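Local coordinates for hypothetical protein XCC279 (PDB 4NAV), which probably hydrolyses 3-deoxy-D-manno-octulosonate 8-phosphate to 3-deoxy-D-manno-octulosonate and inorganic phosphate, a magnesium-dependent step of lipopolysaccharide biosynthesis, at residues A[14-25]-A[159-170]; A[46-57]-A[74-84]. One frame throughout, in Å; residues are numbered along the deposited sequence.

How the interactions relate
The two interactions lie on opposite sides of the centre of the chain, their own centres about 18 Å apart. Interaction 1 packs helix 158-169 against helix 11-17 and strand 22-25 of the parallel sheet, and closes a long loop of chain. Nested inside that loop is interaction 2, where strand 44-49 and the start of helix 50-61 meet helix 75-84. The two are joined directly: helix 50-61 reaches helix 158-169 through probable hydrogen bonds from R160 to D52 and L51. Both also touch the second subunit of the tetramer, and both border the predicted HAD-type site of D26 and D28, interaction 1 through F25 and interaction 2 through K46.

Interaction 1 (A[14-25]-A[159-170]); sequences IDRAARVRLACF and AREVCDVVLAAQ
I14 and A17 rest on the last turn of helix 158-169; their own helix, 11-17, leads through a turn into 22-25, the central strand of the parallel sheet of the Rossmann-like HAD fold. The carbonyl O of I14 lies over A169 CB, and A17 CB enters the same patch, 3.9 Å from A169 CB, with V165 CG1 and V166 CG2 beside it. A18 CB then touches the carbonyl O of A169, so small side chains let the two backbones come close; the CA atoms of A18 and A169 are 4.8 Å apart.

The type I turn from A17 to V20 is held by the side chain of Q170, the residue that leaves helix 158-169. With CG anti to the carbonyl carbon (chi1 -65°), Q170 sets CG by A18 O, and the extended remainder carries the amide to the turn. NE2 gives a hydrogen bond to each end: to A17 O at 3.1 Å, nearly straight at 170°, and to V20 O at 2.8 Å, on a lone pair. Both acceptors lie close to the Q170 amide plane, which should fix the rotation of that amide. V20 CB also packs on V166 CG1. R21, its chain bent at chi2 and chi3, brings NH1 back to Q170 OE1 for a weak bond, the guanidinium turned 42° from the amide, while its NH2 bonds weakly to G63 O.

Strand 22-25 then runs antiparallel to helix 158-169 and ends just before D26, a predicted magnesium ligand. There the F25 ring bridges strand and helix: CZ approaches V162 CG1 and C163 SG, and CE1 sits 4.0 Å from A159 CB.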
# COMPACT_ATOMS: atom_id res chain seq x y z
N ILE A 14 -14.21 -23.43 -17.40
CA ILE A 14 -13.42 -23.24 -18.59
C ILE A 14 -14.33 -23.13 -19.82
O ILE A 14 -14.13 -22.25 -20.69
CB ILE A 14 -12.43 -24.41 -18.77
CG1 ILE A 14 -11.35 -24.35 -17.68
CG2 ILE A 14 -11.78 -24.40 -20.15
CD1 ILE A 14 -10.54 -25.62 -17.49
N ASP A 15 -15.36 -23.96 -19.85
CA ASP A 15 -16.32 -23.92 -20.94
C ASP A 15 -17.09 -22.60 -20.99
O ASP A 15 -17.42 -22.13 -22.06
CB ASP A 15 -17.31 -25.08 -20.86
CG ASP A 15 -16.64 -26.42 -21.01
OD1 ASP A 15 -15.59 -26.52 -21.69
OD2 ASP A 15 -17.12 -27.38 -20.38
N ARG A 16 -17.39 -22.01 -19.83
CA ARG A 16 -18.12 -20.76 -19.81
C ARG A 16 -17.19 -19.65 -20.22
O ARG A 16 -17.59 -18.77 -20.98
CB ARG A 16 -18.69 -20.46 -18.45
CG ARG A 16 -19.80 -21.41 -18.07
CD ARG A 16 -20.46 -20.99 -16.78
NE ARG A 16 -20.77 -22.21 -16.07
CZ ARG A 16 -20.32 -22.54 -14.86
NH1 ARG A 16 -19.62 -21.67 -14.12
NH2 ARG A 16 -20.63 -23.73 -14.36
N ALA A 17 -15.94 -19.73 -19.76
CA ALA A 17 -14.96 -18.72 -20.08
C ALA A 17 -14.67 -18.68 -21.58
O ALA A 17 -14.41 -17.62 -22.14
CB ALA A 17 -13.68 -18.98 -19.31
N ALA A 18 -14.73 -19.85 -22.22
CA ALA A 18 -14.55 -19.97 -23.67
C ALA A 18 -15.60 -19.24 -24.49
O ALA A 18 -15.35 -18.93 -25.65
CB ALA A 18 -14.50 -21.44 -24.09
N ARG A 19 -16.78 -19.01 -23.94
CA ARG A 19 -17.83 -18.38 -24.72
C ARG A 19 -18.11 -16.94 -24.30
O ARG A 19 -19.07 -16.34 -24.71
CB ARG A 19 -19.10 -19.24 -24.74
CG ARG A 19 -19.81 -19.48 -23.44
CD ARG A 19 -21.00 -20.42 -23.71
NE ARG A 19 -21.48 -21.25 -22.62
CZ ARG A 19 -22.01 -20.85 -21.45
NH1 ARG A 19 -22.08 -19.57 -21.10
NH2 ARG A 19 -22.43 -21.78 -20.60
N VAL A 20 -17.23 -16.40 -23.46
CA VAL A 20 -17.36 -15.04 -23.00
C VAL A 20 -17.07 -14.06 -24.12
O VAL A 20 -16.00 -14.04 -24.67
CB VAL A 20 -16.37 -14.77 -21.85
CG1 VAL A 20 -16.21 -13.27 -21.59
CG2 VAL A 20 -16.82 -15.50 -20.60
N ARG A 21 -18.05 -13.20 -24.40
CA ARG A 21 -17.94 -12.16 -25.40
C ARG A 21 -17.99 -10.78 -24.80
O ARG A 21 -17.62 -9.79 -25.45
CB ARG A 21 -19.09 -12.29 -26.40
CG ARG A 21 -19.18 -13.68 -27.03
CD ARG A 21 -18.19 -14.03 -28.12
NE ARG A 21 -17.05 -13.13 -28.28
CZ ARG A 21 -15.75 -13.45 -28.38
NH1 ARG A 21 -15.27 -14.69 -28.24
NH2 ARG A 21 -14.87 -12.48 -28.61
N LEU A 22 -18.49 -10.70 -23.58
CA LEU A 22 -18.55 -9.41 -22.90
C LEU A 22 -18.04 -9.63 -21.49
O LEU A 22 -18.51 -10.51 -20.77
CB LEU A 22 -19.97 -8.88 -22.91
CG LEU A 22 -20.24 -7.68 -21.99
CD1 LEU A 22 -19.57 -6.44 -22.53
CD2 LEU A 22 -21.73 -7.45 -21.84
N ALA A 23 -17.06 -8.81 -21.10
CA ALA A 23 -16.45 -8.91 -19.76
C ALA A 23 -16.68 -7.59 -19.04
O ALA A 23 -16.20 -6.55 -19.49
CB ALA A 23 -14.97 -9.20 -19.87
N CYS A 24 -17.40 -7.64 -17.92
CA CYS A 24 -17.72 -6.42 -17.17
C CYS A 24 -17.04 -6.46 -15.85
O CYS A 24 -16.96 -7.51 -15.23
CB CYS A 24 -19.21 -6.32 -16.93
SG CYS A 24 -20.19 -6.35 -18.44
N PHE A 25 -16.57 -5.31 -15.37
CA PHE A 25 -15.81 -5.24 -14.14
C PHE A 25 -16.29 -4.12 -13.26
O PHE A 25 -16.33 -2.96 -13.68
CB PHE A 25 -14.35 -4.98 -14.47
CG PHE A 25 -13.68 -6.10 -15.18
CD1 PHE A 25 -12.87 -7.01 -14.51
CD2 PHE A 25 -13.87 -6.25 -16.54
CE1 PHE A 25 -12.25 -8.04 -15.17
CE2 PHE A 25 -13.26 -7.29 -17.22
CZ PHE A 25 -12.45 -8.18 -16.53
N ALA A 159 -7.92 -8.97 -11.64
CA ALA A 159 -8.52 -8.85 -12.95
C ALA A 159 -7.63 -9.46 -14.07
O ALA A 159 -8.14 -10.09 -14.99
CB ALA A 159 -8.84 -7.39 -13.26
N ARG A 160 -6.32 -9.30 -13.97
CA ARG A 160 -5.44 -9.95 -14.89
C ARG A 160 -5.64 -11.45 -14.78
O ARG A 160 -5.71 -12.16 -15.80
CB ARG A 160 -3.97 -9.62 -14.59
CG ARG A 160 -2.95 -10.36 -15.46
CD ARG A 160 -3.27 -10.17 -16.94
NE ARG A 160 -2.16 -10.63 -17.79
CZ ARG A 160 -1.02 -9.96 -17.98
NH1 ARG A 160 -0.78 -8.80 -17.37
NH2 ARG A 160 -0.10 -10.48 -18.79
N GLU A 161 -5.76 -11.94 -13.56
CA GLU A 161 -5.95 -13.38 -13.37
C GLU A 161 -7.17 -13.87 -14.13
O GLU A 161 -7.16 -14.97 -14.69
CB GLU A 161 -6.03 -13.72 -11.88
CG GLU A 161 -5.93 -15.21 -11.60
CD GLU A 161 -6.11 -15.52 -10.12
OE1 GLU A 161 -5.61 -14.74 -9.24
OE2 GLU A 161 -6.77 -16.55 -9.83
N VAL A 162 -8.22 -13.07 -14.14
CA VAL A 162 -9.42 -13.40 -14.86
C VAL A 162 -9.13 -13.35 -16.36
O VAL A 162 -9.43 -14.29 -17.08
CB VAL A 162 -10.55 -12.43 -14.50
CG1 VAL A 162 -11.70 -12.47 -15.52
CG2 VAL A 162 -11.08 -12.76 -13.14
N CYS A 163 -8.60 -12.22 -16.82
CA CYS A 163 -8.26 -12.08 -18.22
C CYS A 163 -7.45 -13.29 -18.73
O CYS A 163 -7.79 -13.90 -19.74
CB CYS A 163 -7.50 -10.80 -18.43
SG CYS A 163 -8.49 -9.29 -18.10
N ASP A 164 -6.44 -13.70 -17.98
CA ASP A 164 -5.61 -14.82 -18.41
C ASP A 164 -6.41 -16.12 -18.60
O ASP A 164 -6.25 -16.81 -19.62
CB ASP A 164 -4.51 -15.06 -17.41
CG ASP A 164 -3.51 -13.92 -17.36
OD1 ASP A 164 -3.47 -13.09 -18.30
OD2 ASP A 164 -2.71 -13.89 -16.40
N VAL A 165 -7.37 -16.38 -17.71
CA VAL A 165 -8.22 -17.55 -17.85
C VAL A 165 -9.03 -17.52 -19.14
O VAL A 165 -9.04 -18.48 -19.93
CB VAL A 165 -9.18 -17.65 -16.66
CG1 VAL A 165 -10.34 -18.59 -16.97
CG2 VAL A 165 -8.41 -18.10 -15.41
N VAL A 166 -9.67 -16.37 -19.37
CA VAL A 166 -10.55 -16.22 -20.51
C VAL A 166 -9.76 -16.36 -21.80
O VAL A 166 -10.11 -17.16 -22.69
CB VAL A 166 -11.27 -14.88 -20.44
CG1 VAL A 166 -12.04 -14.61 -21.73
CG2 VAL A 166 -12.24 -14.88 -19.29
N LEU A 167 -8.67 -15.61 -21.89
CA LEU A 167 -7.78 -15.71 -23.03
C LEU A 167 -7.28 -17.17 -23.23
O LEU A 167 -7.34 -17.70 -24.34
CB LEU A 167 -6.62 -14.76 -22.84
CG LEU A 167 -7.02 -13.27 -22.89
CD1 LEU A 167 -5.89 -12.38 -22.44
CD2 LEU A 167 -7.43 -12.90 -24.31
N ALA A 168 -6.89 -17.85 -22.14
CA ALA A 168 -6.42 -19.23 -22.28
C ALA A 168 -7.56 -20.13 -22.81
O ALA A 168 -7.35 -20.95 -23.68
CB ALA A 168 -5.93 -19.76 -20.95
N ALA A 169 -8.77 -19.94 -22.29
CA ALA A 169 -9.89 -20.76 -22.69
C ALA A 169 -10.25 -20.52 -24.13
O ALA A 169 -10.87 -21.37 -24.77
CB ALA A 169 -11.11 -20.51 -21.81
N GLN A 170 -9.90 -19.35 -24.64
CA GLN A 170 -10.24 -19.02 -26.03
C GLN A 170 -9.05 -19.14 -26.97
O GLN A 170 -9.08 -18.63 -28.06
CB GLN A 170 -10.84 -17.61 -26.07
CG GLN A 170 -12.17 -17.52 -25.33
CD GLN A 170 -12.86 -16.18 -25.53
OE1 GLN A 170 -12.55 -15.43 -26.46
NE2 GLN A 170 -13.87 -15.91 -24.71

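Interaction 2 (A[46-57]-A[74-84]); sequences KAFNVLDGQGLK and SLSAEKRGQDL
R80 of helix 75-84 runs the length of the F48 ring, the two side chains passing in opposite directions. F48 belongs to strand 44-49, the second strand of the antiparallel hairpin 35-38/44-49. R80 CB begins the contact near the far end of the ring, 4.1 Å from F48 CZ. With CG anti to the backbone N (chi1 -176°), R80 CG is set over the face, 3.7 Å from the centroid of the F48 ring and 3° off its normal, a CH-pi contact. The bend at chi2 then carries CD toward F48 CG and brings R80 NE 3.6 Å from F48 CB. The guanidinium therefore lies beyond the ring, over the F48 methylene, its plane 21° from that of the ring. L84 CD1, from the next turn of the same helix, lies against the opposite face, toward its rim. At the tip R80 NH2 lies 3.5 Å from G53 CA. R80 NH1 is hydrogen-bonded to the hydroxyl of Y38 of the second subunit, whose ring also meets F48 edge-to-face.

L84 continues the contact: its CD1 packs on L56 CD1 at 4.1 Å, and its CD2 touches both G53 CA and K57 CE. At the other end, K46 NZ makes a weak bond of 3.3 Å to S74 OG, the N-cap of helix 75-84, but its stronger partner is D28, the predicted substrate-binding aspartate, through a salt bridge.

Helix 75-84 runs nearly parallel to 46-49 and crosses 50-57 more steeply; K46, A47 and F48 also pair antiparallel with a strand of the second subunit, carrying the hairpin's sheet across the interface.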
# COMPACT_ATOMS: atom_id res chain seq x y z
N LYS A 46 -8.04 6.80 -6.91
CA LYS A 46 -8.04 5.34 -6.74
C LYS A 46 -6.77 4.82 -7.36
O LYS A 46 -6.19 5.49 -8.19
CB LYS A 46 -9.23 4.69 -7.43
CG LYS A 46 -10.47 5.57 -7.58
CD LYS A 46 -11.68 4.82 -8.10
CE LYS A 46 -12.97 5.43 -7.57
NZ LYS A 46 -14.16 5.12 -8.41
N ALA A 47 -6.36 3.62 -6.97
CA ALA A 47 -5.21 2.99 -7.59
C ALA A 47 -5.62 1.81 -8.44
O ALA A 47 -6.15 0.81 -7.94
CB ALA A 47 -4.23 2.54 -6.55
N PHE A 48 -5.37 1.91 -9.74
CA PHE A 48 -5.48 0.77 -10.64
C PHE A 48 -4.11 0.12 -10.78
O PHE A 48 -3.14 0.63 -10.24
CB PHE A 48 -5.99 1.22 -12.01
CG PHE A 48 -7.32 1.89 -11.95
CD1 PHE A 48 -8.48 1.14 -12.01
CD2 PHE A 48 -7.42 3.25 -11.75
CE1 PHE A 48 -9.72 1.75 -11.93
CE2 PHE A 48 -8.66 3.86 -11.65
CZ PHE A 48 -9.81 3.11 -11.74
N ASN A 49 -4.06 -1.01 -11.47
CA ASN A 49 -2.89 -1.87 -11.52
C ASN A 49 -2.50 -2.12 -12.96
O ASN A 49 -3.36 -2.46 -13.75
CB ASN A 49 -3.25 -3.19 -10.87
CG ASN A 49 -2.11 -4.20 -10.97
OD1 ASN A 49 -1.89 -4.82 -12.02
ND2 ASN A 49 -1.46 -4.46 -9.83
N VAL A 50 -1.21 -2.04 -13.31
CA VAL A 50 -0.82 -2.19 -14.70
C VAL A 50 -0.96 -3.58 -15.25
O VAL A 50 -1.19 -3.72 -16.43
CB VAL A 50 0.63 -1.74 -14.99
CG1 VAL A 50 0.77 -0.24 -14.68
CG2 VAL A 50 1.66 -2.59 -14.25
N LEU A 51 -0.81 -4.62 -14.40
CA LEU A 51 -1.08 -5.99 -14.87
C LEU A 51 -2.53 -6.15 -15.24
O LEU A 51 -2.86 -6.75 -16.26
CB LEU A 51 -0.74 -7.03 -13.82
CG LEU A 51 0.71 -7.04 -13.32
CD1 LEU A 51 0.91 -8.16 -12.26
CD2 LEU A 51 1.73 -7.17 -14.45
N ASP A 52 -3.40 -5.57 -14.45
CA ASP A 52 -4.81 -5.55 -14.79
C ASP A 52 -5.02 -4.84 -16.13
O ASP A 52 -5.70 -5.34 -17.02
CB ASP A 52 -5.65 -4.95 -13.65
CG ASP A 52 -5.71 -5.84 -12.39
OD1 ASP A 52 -5.47 -7.06 -12.48
OD2 ASP A 52 -6.01 -5.33 -11.29
N GLY A 53 -4.38 -3.69 -16.32
CA GLY A 53 -4.47 -2.94 -17.59
C GLY A 53 -4.02 -3.72 -18.80
O GLY A 53 -4.71 -3.76 -19.82
N GLN A 54 -2.85 -4.36 -18.68
CA GLN A 54 -2.38 -5.21 -19.74
C GLN A 54 -3.42 -6.31 -20.02
O GLN A 54 -3.73 -6.57 -21.17
CB GLN A 54 -1.02 -5.81 -19.38
CG GLN A 54 -0.34 -6.54 -20.53
CD GLN A 54 -0.18 -5.65 -21.76
OE1 GLN A 54 0.48 -4.63 -21.72
NE2 GLN A 54 -0.77 -6.07 -22.87
N GLY A 55 -3.99 -6.92 -18.98
CA GLY A 55 -5.00 -7.96 -19.20
C GLY A 55 -6.25 -7.46 -19.95
O GLY A 55 -6.77 -8.13 -20.83
N LEU A 56 -6.70 -6.26 -19.62
CA LEU A 56 -7.92 -5.75 -20.20
C LEU A 56 -7.79 -5.43 -21.69
O LEU A 56 -8.67 -5.73 -22.47
CB LEU A 56 -8.39 -4.54 -19.40
CG LEU A 56 -8.81 -4.92 -17.97
CD1 LEU A 56 -9.02 -3.66 -17.16
CD2 LEU A 56 -10.07 -5.76 -17.94
N LYS A 57 -6.68 -4.80 -22.06
CA LYS A 57 -6.34 -4.56 -23.44
C LYS A 57 -6.34 -5.87 -24.25
O LYS A 57 -6.80 -5.91 -25.38
CB LYS A 57 -4.97 -3.90 -23.54
CG LYS A 57 -5.00 -2.42 -23.28
CD LYS A 57 -3.59 -1.85 -23.31
CE LYS A 57 -3.63 -0.34 -23.08
NZ LYS A 57 -2.29 0.30 -22.90
N SER A 74 -17.63 8.91 -11.03
CA SER A 74 -16.22 9.37 -10.98
C SER A 74 -15.56 9.57 -12.35
O SER A 74 -15.61 8.69 -13.20
CB SER A 74 -15.36 8.42 -10.12
OG SER A 74 -14.99 7.26 -10.84
N LEU A 75 -14.94 10.74 -12.57
CA LEU A 75 -14.18 10.96 -13.80
C LEU A 75 -12.95 10.02 -13.87
O LEU A 75 -12.46 9.74 -14.98
CB LEU A 75 -13.75 12.44 -13.92
N SER A 76 -12.47 9.55 -12.70
CA SER A 76 -11.32 8.62 -12.61
C SER A 76 -11.52 7.43 -13.50
O SER A 76 -10.67 7.09 -14.32
CB SER A 76 -11.16 8.05 -11.20
OG SER A 76 -10.77 9.02 -10.26
N ALA A 77 -12.66 6.78 -13.28
CA ALA A 77 -13.01 5.56 -13.95
C ALA A 77 -13.15 5.77 -15.45
O ALA A 77 -12.69 4.93 -16.25
CB ALA A 77 -14.29 5.01 -13.36
N GLU A 78 -13.78 6.88 -15.83
CA GLU A 78 -13.89 7.26 -17.24
C GLU A 78 -12.48 7.42 -17.82
O GLU A 78 -12.16 6.81 -18.84
CB GLU A 78 -14.74 8.55 -17.47
CG GLU A 78 -16.23 8.43 -17.16
N LYS A 79 -11.63 8.23 -17.18
CA LYS A 79 -10.27 8.46 -17.67
C LYS A 79 -9.49 7.14 -17.83
O LYS A 79 -8.75 6.95 -18.81
CB LYS A 79 -9.53 9.49 -16.79
CG LYS A 79 -10.02 10.93 -17.00
N ARG A 80 -9.70 6.21 -16.90
CA ARG A 80 -9.08 4.90 -16.94
C ARG A 80 -9.54 4.08 -18.14
O ARG A 80 -8.73 3.42 -18.81
CB ARG A 80 -9.36 4.14 -15.65
CG ARG A 80 -8.68 2.78 -15.51
CD ARG A 80 -7.17 2.85 -15.69
NE ARG A 80 -6.55 1.51 -15.60
CZ ARG A 80 -5.26 1.25 -15.83
NH1 ARG A 80 -4.42 2.22 -16.19
NH2 ARG A 80 -4.82 0.01 -15.69
N GLY A 81 -10.85 4.08 -18.38
CA GLY A 81 -11.41 3.42 -19.55
C GLY A 81 -10.84 3.96 -20.85
O GLY A 81 -10.54 3.19 -21.76
N GLN A 82 -10.69 5.29 -20.94
CA GLN A 82 -10.13 5.90 -22.15
C GLN A 82 -8.70 5.43 -22.35
O GLN A 82 -8.36 4.97 -23.43
CB GLN A 82 -10.23 7.43 -22.16
N ASP A 83 -7.88 5.44 -21.30
CA ASP A 83 -6.48 5.03 -21.42
C ASP A 83 -6.30 3.61 -21.95
O ASP A 83 -5.29 3.31 -22.57
CB ASP A 83 -5.76 5.15 -20.08
CG ASP A 83 -5.75 6.57 -19.55
OD1 ASP A 83 -6.18 7.47 -20.30
OD2 ASP A 83 -5.34 6.79 -18.38
N LEU A 84 -7.26 2.74 -21.67
CA LEU A 84 -7.17 1.34 -22.10
C LEU A 84 -8.06 1.02 -23.31
O LEU A 84 -7.98 -0.10 -23.85
CB LEU A 84 -7.52 0.39 -20.93
CG LEU A 84 -6.69 0.55 -19.65
CD1 LEU A 84 -7.31 -0.22 -18.50
CD2 LEU A 84 -5.24 0.12 -19.87